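Local coordinates for putative aminooxidase (Propionibacterium acnes, PDB 2BA9), which isomerises polyunsaturated fatty acid, producing conjugated linoleic acid, and binds flavin-adenine dinucleotide in an amine-oxidase-like fold, at residues 17-22 and 211-216; 32-37 and 219-224. All coordinates share one frame; numbering follows the deposited sequence.

Interaction 1: residues 17-22 and 211-216; sequences AGLAAG and HLNATL. With FAD (flavin-adenine dinucleotide), chain D.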
loop_
_atom_site.group_PDB
_atom_site.type_symbol
_atom_site.label_atom_id
_atom_site.label_comp_id
_atom_site.label_asym_id
_atom_site.label_seq_id
_atom_site.Cartn_x
_atom_site.Cartn_y
_atom_site.Cartn_z
ATOM N N ALA A 17 0.088 -8.552 -5.508
ATOM C CA ALA A 17 0.837 -9.602 -4.807
ATOM C C ALA A 17 0.513 -11.002 -5.341
ATOM O O ALA A 17 1.411 -11.813 -5.528
ATOM C CB ALA A 17 0.578 -9.535 -3.312
ATOM N N GLY A 18 -0.771 -11.271 -5.581
ATOM C CA GLY A 18 -1.206 -12.563 -6.104
ATOM C C GLY A 18 -0.750 -12.757 -7.531
ATOM O O GLY A 18 -0.204 -13.797 -7.890
ATOM N N LEU A 19 -0.984 -11.732 -8.348
ATOM C CA LEU A 19 -0.597 -11.773 -9.746
ATOM C C LEU A 19 0.919 -11.930 -9.908
ATOM O O LEU A 19 1.376 -12.632 -10.802
ATOM C CB LEU A 19 -1.095 -10.524 -10.467
ATOM C CG LEU A 19 -2.612 -10.358 -10.549
ATOM C CD1 LEU A 19 -2.951 -8.976 -11.071
ATOM C CD2 LEU A 19 -3.255 -11.468 -11.415
ATOM N N ALA A 20 1.682 -11.277 -9.040
ATOM C CA ALA A 20 3.156 -11.374 -9.061
ATOM C C ALA A 20 3.624 -12.751 -8.611
ATOM O O ALA A 20 4.609 -13.285 -9.124
ATOM C CB ALA A 20 3.772 -10.297 -8.174
ATOM N N ALA A 21 2.921 -13.318 -7.636
ATOM C CA ALA A 21 3.231 -14.646 -7.145
ATOM C C ALA A 21 3.083 -15.631 -8.295
ATOM O O ALA A 21 3.951 -16.493 -8.518
ATOM C CB ALA A 21 2.316 -15.008 -5.988
ATOM N N GLY A 22 1.991 -15.479 -9.044
ATOM C CA GLY A 22 1.761 -16.302 -10.228
ATOM C C GLY A 22 2.851 -16.135 -11.270
ATOM O O GLY A 22 3.435 -17.121 -11.729
ATOM N N HIS A 211 -3.078 -6.497 -17.651
ATOM C CA HIS A 211 -2.268 -7.095 -18.708
ATOM C C HIS A 211 -1.350 -8.217 -18.203
ATOM O O HIS A 211 -1.158 -9.215 -18.888
ATOM C CB HIS A 211 -1.443 -6.033 -19.404
ATOM C CG HIS A 211 -2.255 -4.910 -19.957
ATOM N ND1 HIS A 211 -1.737 -3.652 -20.157
ATOM C CD2 HIS A 211 -3.560 -4.846 -20.322
ATOM C CE1 HIS A 211 -2.679 -2.866 -20.646
ATOM N NE2 HIS A 211 -3.795 -3.566 -20.751
ATOM N N LEU A 212 -0.786 -8.059 -17.010
ATOM C CA LEU A 212 -0.001 -9.128 -16.407
ATOM C C LEU A 212 -0.816 -10.423 -16.306
ATOM O O LEU A 212 -0.321 -11.509 -16.637
ATOM C CB LEU A 212 0.510 -8.728 -15.012
ATOM C CG LEU A 212 1.275 -9.808 -14.222
ATOM C CD1 LEU A 212 2.521 -10.333 -14.992
ATOM C CD2 LEU A 212 1.658 -9.276 -12.854
ATOM N N ASN A 213 -2.038 -10.285 -15.812
ATOM C CA ASN A 213 -2.998 -11.377 -15.712
ATOM C C ASN A 213 -3.156 -12.068 -17.053
ATOM O O ASN A 213 -3.043 -13.287 -17.144
ATOM C CB ASN A 213 -4.358 -10.830 -15.232
ATOM C CG ASN A 213 -5.365 -11.928 -14.887
ATOM O OD1 ASN A 213 -5.064 -12.827 -14.106
ATOM N ND2 ASN A 213 -6.582 -11.830 -15.442
ATOM N N ALA A 214 -3.387 -11.274 -18.100
ATOM C CA ALA A 214 -3.478 -11.786 -19.461
ATOM C C ALA A 214 -2.242 -12.586 -19.885
ATOM O O ALA A 214 -2.369 -13.611 -20.521
ATOM C CB ALA A 214 -3.744 -10.648 -20.445
ATOM N N THR A 215 -1.049 -12.140 -19.509
ATOM C CA THR A 215 0.186 -12.842 -19.916
ATOM C C THR A 215 0.431 -14.160 -19.165
ATOM O O THR A 215 1.273 -14.965 -19.578
ATOM C CB THR A 215 1.434 -11.953 -19.726
ATOM O OG1 THR A 215 1.670 -11.772 -18.330
ATOM C CG2 THR A 215 1.252 -10.599 -20.401
ATOM N N LEU A 216 -0.270 -14.362 -18.052
ATOM C CA LEU A 216 -0.131 -15.577 -17.244
ATOM C C LEU A 216 -0.658 -16.815 -17.965
ATOM O O LEU A 216 -1.665 -16.751 -18.677
ATOM C CB LEU A 216 -0.903 -15.450 -15.918
ATOM C CG LEU A 216 -0.448 -14.351 -14.962
ATOM C CD1 LEU A 216 -1.247 -14.406 -13.668
ATOM C CD2 LEU A 216 1.071 -14.458 -14.706
HETATM P PA FAD D . -4.670 -5.668 -2.689
HETATM O O1A FAD D . -4.228 -4.647 -3.696
HETATM O O2A FAD D . -5.624 -5.195 -1.612
HETATM O O5B FAD D . -5.418 -6.854 -3.463
HETATM C C5B FAD D . -5.864 -7.949 -2.697
HETATM C C4B FAD D . -6.745 -8.846 -3.540
HETATM O O4B FAD D . -7.147 -9.954 -2.760
HETATM C C3B FAD D . -7.996 -8.118 -4.036
HETATM O O3B FAD D . -8.107 -8.251 -5.435
HETATM C C2B FAD D . -9.120 -8.783 -3.277
HETATM O O2B FAD D . -10.370 -8.725 -3.964
HETATM C C1B FAD D . -8.519 -10.172 -2.995
HETATM N N9A FAD D . -9.198 -10.800 -1.847
HETATM C C8A FAD D . -9.377 -10.273 -0.586
HETATM N N7A FAD D . -10.077 -11.167 0.167
HETATM C C5A FAD D . -10.345 -12.259 -0.602
HETATM C C6A FAD D . -11.038 -13.463 -0.363
HETATM N N6A FAD D . -11.251 -13.865 0.932
HETATM N N1A FAD D . -11.108 -14.408 -1.381
HETATM C C2A FAD D . -10.567 -14.158 -2.635
HETATM N N3A FAD D . -9.891 -12.966 -2.858
HETATM C C4A FAD D . -9.798 -12.028 -1.875
HETATM N N1 FAD D . 0.938 1.802 -3.877
HETATM C C2 FAD D . 2.107 2.312 -4.404
HETATM O O2 FAD D . 3.045 1.557 -4.662
HETATM N N3 FAD D . 2.230 3.672 -4.612
HETATM C C4 FAD D . 1.178 4.516 -4.324
HETATM O O4 FAD D . 1.316 5.731 -4.541
HETATM C C4X FAD D . -0.013 4.000 -3.804
HETATM N N5 FAD D . -1.081 4.819 -3.482
HETATM C C5X FAD D . -2.312 4.304 -3.123
HETATM C C6 FAD D . -3.408 5.145 -2.944
HETATM C C7 FAD D . -4.651 4.606 -2.620
HETATM C C7M FAD D . -5.814 5.542 -2.450
HETATM C C8 FAD D . -4.792 3.230 -2.463
HETATM C C8M FAD D . -6.106 2.601 -2.112
HETATM C C9 FAD D . -3.689 2.399 -2.639
HETATM C C9A FAD D . -2.436 2.922 -2.960
HETATM N N10 FAD D . -1.303 2.103 -3.122
HETATM C C10 FAD D . -0.125 2.628 -3.604
HETATM C "C1'" FAD D . -1.228 0.762 -2.473
HETATM C "C2'" FAD D . -1.362 -0.370 -3.485
HETATM O "O2'" FAD D . -2.465 -0.172 -4.364
HETATM C "C3'" FAD D . -1.509 -1.665 -2.702
HETATM O "O3'" FAD D . -0.462 -1.752 -1.732
HETATM C "C4'" FAD D . -1.495 -2.868 -3.632
HETATM O "O4'" FAD D . -2.682 -2.930 -4.413
HETATM C "C5'" FAD D . -1.307 -4.123 -2.792
HETATM O "O5'" FAD D . -1.591 -5.261 -3.557
HETATM P P FAD D . -2.020 -6.641 -2.825
HETATM O O1P FAD D . -2.337 -7.709 -3.855
HETATM O O2P FAD D . -0.911 -7.039 -1.914
HETATM O O3P FAD D . -3.368 -6.323 -2.014
#
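Leu-19 faces Asn-213 where helix 17-22 runs beside helix 211-215, the two axes 10.0 Å apart at closest approach and inclined by 30° in nearly the same direction. The contact is buried and almost wholly apolar. Leu-19 buries the largest share, and two of its atoms do the touching. Its CB meets CD2 of Leu-212 at 3.9 Å. Its CD2 methyl lies 3.5 Å from OD1 of Asn-213 and also touches CD1 of Leu-216 at 4.2 Å. The CG of Leu-212 stands anti to its backbone N (chi1 176°). CD2 of Leu-212 also nears the backbone N of Ala-20, at 4.3 Å. Asn-213 OD1 also accepts a hydrogen bond from the backbone N of Ala-220. Gly-22 brings bare backbone to Leu-216, just past the end of the other helix; its C lies 4.2 Å from CD2 of that leucine. Behind the first helix, Ala-20 and Ala-21 pack on helix 408-423. At its N-terminal end, the N of Ala-17 donates to O1P of the FAD at 3.1 Å. Gly-18 fits the last glycine of a GxGxxG pattern, and this amide-pyrophosphate bond is consistent with the Rossmann-type dinucleotide-binding fold.

Interaction 2: residues 32-37 and 219-224; sequences DYTILE and PAERNV. With FAD (flavin-adenine dinucleotide), chain D.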
loop_
_atom_site.group_PDB
_atom_site.type_symbol
_atom_site.label_atom_id
_atom_site.label_comp_id
_atom_site.label_asym_id
_atom_site.label_seq_id
_atom_site.Cartn_x
_atom_site.Cartn_y
_atom_site.Cartn_z
ATOM N N ASP A 32 1.540 -25.356 -12.343
ATOM C CA ASP A 32 0.249 -25.798 -11.816
ATOM C C ASP A 32 -0.146 -24.893 -10.652
ATOM O O ASP A 32 -0.235 -25.312 -9.508
ATOM C CB ASP A 32 0.333 -27.265 -11.386
ATOM C CG ASP A 32 -1.016 -27.873 -11.084
ATOM O OD1 ASP A 32 -2.033 -27.141 -10.990
ATOM O OD2 ASP A 32 -1.052 -29.113 -10.938
ATOM N N TYR A 33 -0.382 -23.630 -10.970
ATOM C CA TYR A 33 -0.853 -22.680 -9.989
ATOM C C TYR A 33 -2.249 -22.231 -10.394
ATOM O O TYR A 33 -2.611 -22.275 -11.573
ATOM C CB TYR A 33 0.106 -21.483 -9.866
ATOM C CG TYR A 33 0.183 -20.628 -11.111
ATOM C CD1 TYR A 33 -0.730 -19.590 -11.335
ATOM C CD2 TYR A 33 1.159 -20.866 -12.077
ATOM C CE1 TYR A 33 -0.664 -18.817 -12.488
ATOM C CE2 TYR A 33 1.231 -20.101 -13.223
ATOM C CZ TYR A 33 0.317 -19.081 -13.425
ATOM O OH TYR A 33 0.405 -18.329 -14.574
ATOM N N THR A 34 -3.034 -21.828 -9.402
ATOM C CA THR A 34 -4.355 -21.251 -9.622
ATOM C C THR A 34 -4.476 -20.034 -8.720
ATOM O O THR A 34 -4.168 -20.121 -7.526
ATOM C CB THR A 34 -5.489 -22.259 -9.270
ATOM O OG1 THR A 34 -5.417 -23.389 -10.151
ATOM C CG2 THR A 34 -6.877 -21.623 -9.411
ATOM N N ILE A 35 -4.893 -18.904 -9.294
ATOM C CA ILE A 35 -5.148 -17.691 -8.526
ATOM C C ILE A 35 -6.646 -17.507 -8.301
ATOM O O ILE A 35 -7.434 -17.489 -9.251
ATOM C CB ILE A 35 -4.597 -16.425 -9.206
ATOM C CG1 ILE A 35 -3.097 -16.542 -9.487
ATOM C CG2 ILE A 35 -4.852 -15.201 -8.309
ATOM C CD1 ILE A 35 -2.604 -15.577 -10.600
ATOM N N LEU A 36 -7.038 -17.349 -7.043
ATOM C CA LEU A 36 -8.457 -17.242 -6.684
ATOM C C LEU A 36 -8.809 -15.836 -6.175
ATOM O O LEU A 36 -8.322 -15.402 -5.120
ATOM C CB LEU A 36 -8.817 -18.293 -5.633
ATOM C CG LEU A 36 -8.559 -19.747 -6.001
ATOM C CD1 LEU A 36 -8.740 -20.628 -4.777
ATOM C CD2 LEU A 36 -9.470 -20.187 -7.131
ATOM N N GLU A 37 -9.666 -15.148 -6.939
ATOM C CA GLU A 37 -10.069 -13.766 -6.678
ATOM C C GLU A 37 -11.547 -13.679 -6.357
ATOM O O GLU A 37 -12.380 -14.215 -7.090
ATOM C CB GLU A 37 -9.773 -12.893 -7.897
ATOM C CG GLU A 37 -10.352 -11.499 -7.859
ATOM C CD GLU A 37 -9.890 -10.651 -6.679
ATOM O OE1 GLU A 37 -8.690 -10.645 -6.332
ATOM O OE2 GLU A 37 -10.742 -9.941 -6.119
ATOM N N PRO A 219 -4.492 -17.193 -15.889
ATOM C CA PRO A 219 -5.138 -15.989 -15.388
ATOM C C PRO A 219 -6.055 -16.249 -14.182
ATOM O O PRO A 219 -6.521 -17.381 -13.948
ATOM C CB PRO A 219 -5.937 -15.508 -16.599
ATOM C CG PRO A 219 -5.167 -16.014 -17.765
ATOM C CD PRO A 219 -4.695 -17.351 -17.343
ATOM N N ALA A 220 -6.297 -15.207 -13.398
ATOM C CA ALA A 220 -7.078 -15.370 -12.179
ATOM C C ALA A 220 -8.466 -15.939 -12.465
ATOM O O ALA A 220 -9.109 -15.589 -13.457
ATOM C CB ALA A 220 -7.198 -14.054 -11.428
ATOM N N GLU A 221 -8.895 -16.842 -11.587
ATOM C CA GLU A 221 -10.293 -17.254 -11.475
ATOM C C GLU A 221 -11.027 -16.190 -10.650
ATOM O O GLU A 221 -10.623 -15.900 -9.534
ATOM C CB GLU A 221 -10.373 -18.600 -10.766
ATOM C CG GLU A 221 -9.582 -19.700 -11.465
ATOM C CD GLU A 221 -10.340 -20.382 -12.600
ATOM O OE1 GLU A 221 -11.267 -19.789 -13.185
ATOM O OE2 GLU A 221 -9.988 -21.542 -12.914
ATOM N N ARG A 222 -12.091 -15.604 -11.195
ATOM C CA ARG A 222 -12.773 -14.484 -10.540
ATOM C C ARG A 222 -14.053 -14.959 -9.883
ATOM O O ARG A 222 -14.425 -16.121 -10.024
ATOM C CB ARG A 222 -13.076 -13.406 -11.569
ATOM C CG ARG A 222 -11.849 -13.050 -12.378
ATOM C CD ARG A 222 -11.999 -11.746 -13.108
ATOM N NE ARG A 222 -10.967 -11.621 -14.125
ATOM C CZ ARG A 222 -10.802 -10.565 -14.908
ATOM N NH1 ARG A 222 -11.629 -9.533 -14.826
ATOM N NH2 ARG A 222 -9.821 -10.556 -15.803
ATOM N N ASN A 223 -14.720 -14.060 -9.162
ATOM C CA ASN A 223 -16.007 -14.356 -8.535
ATOM C C ASN A 223 -16.010 -15.631 -7.687
ATOM O O ASN A 223 -17.036 -16.311 -7.568
ATOM C CB ASN A 223 -17.098 -14.415 -9.608
ATOM C CG ASN A 223 -17.164 -13.142 -10.398
ATOM O OD1 ASN A 223 -17.609 -12.116 -9.886
ATOM N ND2 ASN A 223 -16.670 -13.176 -11.632
ATOM N N VAL A 224 -14.857 -15.932 -7.092
ATOM C CA VAL A 224 -14.695 -17.120 -6.272
ATOM C C VAL A 224 -14.922 -16.783 -4.800
ATOM O O VAL A 224 -14.105 -16.111 -4.166
ATOM C CB VAL A 224 -13.316 -17.768 -6.491
ATOM C CG1 VAL A 224 -13.121 -18.995 -5.583
ATOM C CG2 VAL A 224 -13.150 -18.161 -7.968
HETATM P PA FAD D . -4.670 -5.668 -2.689
HETATM O O1A FAD D . -4.228 -4.647 -3.696
HETATM O O2A FAD D . -5.624 -5.195 -1.612
HETATM O O5B FAD D . -5.418 -6.854 -3.463
HETATM C C5B FAD D . -5.864 -7.949 -2.697
HETATM C C4B FAD D . -6.745 -8.846 -3.540
HETATM O O4B FAD D . -7.147 -9.954 -2.760
HETATM C C3B FAD D . -7.996 -8.118 -4.036
HETATM O O3B FAD D . -8.107 -8.251 -5.435
HETATM C C2B FAD D . -9.120 -8.783 -3.277
HETATM O O2B FAD D . -10.370 -8.725 -3.964
HETATM C C1B FAD D . -8.519 -10.172 -2.995
HETATM N N9A FAD D . -9.198 -10.800 -1.847
HETATM C C8A FAD D . -9.377 -10.273 -0.586
HETATM N N7A FAD D . -10.077 -11.167 0.167
HETATM C C5A FAD D . -10.345 -12.259 -0.602
HETATM C C6A FAD D . -11.038 -13.463 -0.363
HETATM N N6A FAD D . -11.251 -13.865 0.932
HETATM N N1A FAD D . -11.108 -14.408 -1.381
HETATM C C2A FAD D . -10.567 -14.158 -2.635
HETATM N N3A FAD D . -9.891 -12.966 -2.858
HETATM C C4A FAD D . -9.798 -12.028 -1.875
HETATM N N1 FAD D . 0.938 1.802 -3.877
HETATM C C2 FAD D . 2.107 2.312 -4.404
HETATM O O2 FAD D . 3.045 1.557 -4.662
HETATM N N3 FAD D . 2.230 3.672 -4.612
HETATM C C4 FAD D . 1.178 4.516 -4.324
HETATM O O4 FAD D . 1.316 5.731 -4.541
HETATM C C4X FAD D . -0.013 4.000 -3.804
HETATM N N5 FAD D . -1.081 4.819 -3.482
HETATM C C5X FAD D . -2.312 4.304 -3.123
HETATM C C6 FAD D . -3.408 5.145 -2.944
HETATM C C7 FAD D . -4.651 4.606 -2.620
HETATM C C7M FAD D . -5.814 5.542 -2.450
HETATM C C8 FAD D . -4.792 3.230 -2.463
HETATM C C8M FAD D . -6.106 2.601 -2.112
HETATM C C9 FAD D . -3.689 2.399 -2.639
HETATM C C9A FAD D . -2.436 2.922 -2.960
HETATM N N10 FAD D . -1.303 2.103 -3.122
HETATM C C10 FAD D . -0.125 2.628 -3.604
HETATM C "C1'" FAD D . -1.228 0.762 -2.473
HETATM C "C2'" FAD D . -1.362 -0.370 -3.485
HETATM O "O2'" FAD D . -2.465 -0.172 -4.364
HETATM C "C3'" FAD D . -1.509 -1.665 -2.702
HETATM O "O3'" FAD D . -0.462 -1.752 -1.732
HETATM C "C4'" FAD D . -1.495 -2.868 -3.632
HETATM O "O4'" FAD D . -2.682 -2.930 -4.413
HETATM C "C5'" FAD D . -1.307 -4.123 -2.792
HETATM O "O5'" FAD D . -1.591 -5.261 -3.557
HETATM P P FAD D . -2.020 -6.641 -2.825
HETATM O O1P FAD D . -2.337 -7.709 -3.855
HETATM O O2P FAD D . -0.911 -7.039 -1.914
HETATM O O3P FAD D . -3.368 -6.323 -2.014
HETATM O O HOH W 1 -5.456 -18.903 -12.051
#
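Ile-35 and Glu-37 hold Glu-221 by its backbone at the edge of the Rossmann-type parallel sheet, where strand 33-36 is outermost. The N of Glu-221 donates to O of Ile-35 at 2.8 Å, and its O accepts from N of Glu-37 at 2.9 Å. The two bonds flank Leu-36 and make a single beta bridge. Before the bridge, a water replaces direct pairing, accepting from N of Ile-35 and donating to O of Pro-219. After it the loop turns, and the N of Val-224 donates to O of Glu-37 at 3.0 Å. Around this backbone core the packing is close. Ile-35 CG2 rests on CB of Ala-220. Leu-36 CD2 touches both CB of Glu-221 and CG1 of Val-224, 4.1 Å from each.

The outer side is looser. Thr-34 CG2 touches only the aliphatic CG of the exposed Glu-221. The side chain of Arg-222 leaves its backbone away from the strand, and its NH1 bonds to O of Asp-40.

Glu-37 serves the cofactor, as the acidic residue after the second strand does in many FAD-binding Rossmann folds. Its CG is anti to the backbone N (chi1 170°), and a bend at chi2 (59°) follows. OE1 also bonds to N of Ala-14 and OE2 to OG1 of Thr-39. The carboxylate takes both adenosine ribose hydroxyls: O3B donates to OE1 at 2.6 Å and O2B to OE2 at 2.5 Å.

How the interactions relate
Interaction 1 is fully buried, whereas interaction 2 is only partly so, with exposed residues on its loop. Helix 16-28 and strand 33-36 follow each other in the chain. Their partners, helix 204-215 and the loop after it, also follow each other, so the second pair continues the first. The chemistry changes along the way, from leucine packing of a helix against a helix and its end to backbone hydrogen bonding at a sheet edge. Asn-213 and Leu-216 join the two contacts: the former bonds to Ala-220, and Leu-216 CB packs against Tyr-33 OH. Both contacts reach FAD, interaction 1 at the pyrophosphate and interaction 2 at the adenosine ribose.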